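PDB 2QW7: carboxysome shell vertex protein CcmL from Synechocystis sp., which probably forms the pentameric vertices of the carboxysome shell, the polyhedral compartment that sequesters RuBisCO, and is thought to introduce curvature into an otherwise flat layer of CcmK hexamers. Local coordinates for residues T84-A88 with S89-Y93. Numbering follows the deposited sequence.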
loop_
_atom_site.group_PDB
_atom_site.type_symbol
_atom_site.label_atom_id
_atom_site.label_comp_id
_atom_site.label_asym_id
_atom_site.label_seq_id
_atom_site.Cartn_x
_atom_site.Cartn_y
_atom_site.Cartn_z
ATOM N N THR A 84 14.321 -11.814 -19.789
ATOM C CA THR A 84 13.462 -12.998 -19.819
ATOM C C THR A 84 12.696 -13.270 -18.516
ATOM O O THR A 84 13.180 -12.997 -17.376
ATOM C CB THR A 84 14.274 -14.282 -20.148
ATOM O OG1 THR A 84 15.480 -14.363 -19.342
ATOM C CG2 THR A 84 14.618 -14.325 -21.643
ATOM N N VAL A 85 11.490 -13.790 -18.744
ATOM C CA VAL A 85 10.615 -14.316 -17.699
ATOM C C VAL A 85 10.406 -15.801 -18.001
ATOM O O VAL A 85 9.698 -16.144 -18.953
ATOM C CB VAL A 85 9.181 -13.780 -17.679
ATOM C CG1 VAL A 85 8.488 -14.391 -16.487
ATOM C CG2 VAL A 85 9.123 -12.271 -17.646
ATOM N N ASN A 86 10.969 -16.654 -17.140
ATOM C CA ASN A 86 10.928 -18.113 -17.301
ATOM C C ASN A 86 9.984 -18.831 -16.315
ATOM O O ASN A 86 10.248 -18.793 -15.092
ATOM C CB ASN A 86 12.358 -18.680 -17.084
ATOM C CG ASN A 86 13.390 -18.255 -18.168
ATOM O OD1 ASN A 86 14.457 -17.700 -17.863
ATOM N ND2 ASN A 86 13.072 -18.521 -19.416
ATOM N N VAL A 87 8.937 -19.487 -16.840
ATOM C CA VAL A 87 7.973 -20.220 -16.021
ATOM C C VAL A 87 8.130 -21.744 -16.175
ATOM O O VAL A 87 9.122 -22.216 -16.722
ATOM C CB VAL A 87 6.538 -19.714 -16.243
ATOM C CG1 VAL A 87 6.471 -18.270 -15.786
ATOM C CG2 VAL A 87 6.071 -19.894 -17.694
ATOM N N ALA A 88 7.187 -22.531 -15.658
ATOM C CA ALA A 88 7.263 -24.005 -15.782
ATOM C C ALA A 88 7.009 -24.444 -17.222
ATOM O O ALA A 88 7.656 -25.375 -17.696
ATOM C CB ALA A 88 6.286 -24.711 -14.819
ATOM N N SER A 89 6.075 -23.778 -17.911
ATOM C CA SER A 89 5.778 -24.088 -19.316
ATOM C C SER A 89 6.966 -23.763 -20.214
ATOM O O SER A 89 7.116 -24.322 -21.290
ATOM C CB SER A 89 4.580 -23.282 -19.827
ATOM O OG SER A 89 3.362 -23.685 -19.226
ATOM N N GLY A 90 7.786 -22.820 -19.770
ATOM C CA GLY A 90 8.964 -22.363 -20.503
ATOM C C GLY A 90 9.090 -20.850 -20.400
ATOM O O GLY A 90 8.678 -20.249 -19.406
ATOM N N SER A 91 9.638 -20.210 -21.428
ATOM C CA SER A 91 9.785 -18.747 -21.389
ATOM C C SER A 91 8.442 -18.057 -21.663
ATOM O O SER A 91 7.719 -18.387 -22.621
ATOM C CB SER A 91 10.867 -18.205 -22.319
ATOM O OG SER A 91 12.168 -18.453 -21.812
ATOM N N LEU A 92 8.087 -17.135 -20.777
ATOM C CA LEU A 92 6.848 -16.355 -20.949
ATOM C C LEU A 92 7.193 -15.077 -21.717
ATOM O O LEU A 92 6.379 -14.490 -22.424
ATOM C CB LEU A 92 6.144 -16.126 -19.608
ATOM C CG LEU A 92 4.942 -15.208 -19.416
ATOM C CD1 LEU A 92 5.417 -13.777 -19.281
ATOM C CD2 LEU A 92 3.864 -15.385 -20.502
ATOM N N TYR A 93 8.456 -14.692 -21.598
ATOM C CA TYR A 93 8.963 -13.526 -22.264
ATOM C C TYR A 93 10.454 -13.624 -22.504
ATOM O O TYR A 93 11.196 -14.071 -21.638
ATOM C CB TYR A 93 8.698 -12.308 -21.395
ATOM C CG TYR A 93 9.143 -11.050 -22.045
ATOM C CD1 TYR A 93 10.295 -10.342 -21.585
ATOM C CD2 TYR A 93 8.450 -10.594 -23.166
ATOM C CE1 TYR A 93 10.689 -9.177 -22.220
ATOM C CE2 TYR A 93 8.828 -9.458 -23.815
ATOM C CZ TYR A 93 9.935 -8.746 -23.356
ATOM O OH TYR A 93 10.207 -7.609 -24.092
#
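Val-85 meets two successive residues of the returning chain with different parts of its side chain. CG2 lies against CB of Tyr-93 at 3.8 Å, the two side chains crossing at about a right angle, while CB and CG1, the latter anti to the backbone N (chi1 -177°), together meet CD1 of Leu-92. Leu-92 runs alongside Val-85 and points the same way; CD1 comes 4.1 Å from Val-85 CB. Behind this doubled contact is a shared acceptor: Val-85 O takes the N-H of Leu-92 nearly head-on, with N to O only 2.6 Å. Tyr-93 N approaches a lone pair of the same oxygen from within the plane of its carbonyl group, over a longer 3.3 Å. Two residues facing one across an antiparallel pair define a classic beta bulge, here close to the turn of the hairpin formed by strands 76-86 and 91-94. Val-85 N completes the pair by donating to Tyr-93 O. Past the bulge, Val-87 N donates to Gly-90 O at 2.7 Å, and the return bond from Gly-90 N to Val-87 O is weak. A chi1 of -63° sets Val-87 CG2 between its own backbone N and carbonyl carbon, against Gly-90 O, with Leu-92 CB farther off at 4.2 Å. On the face turned away from Val-85 and Tyr-93, Asn-86 and Ser-91 form a non-hydrogen-bonded pair; Asn-86 ND2 comes close to Ser-91 OG, but at a poor angle for a hydrogen bond. Gly-90 has a positive phi (139°) where the chain reverses. Trp-54 stacks on the Tyr-93 ring and touches Val-85 and Leu-92, while residues 84-86 extend the sheet into a neighbouring subunit of the pentamer.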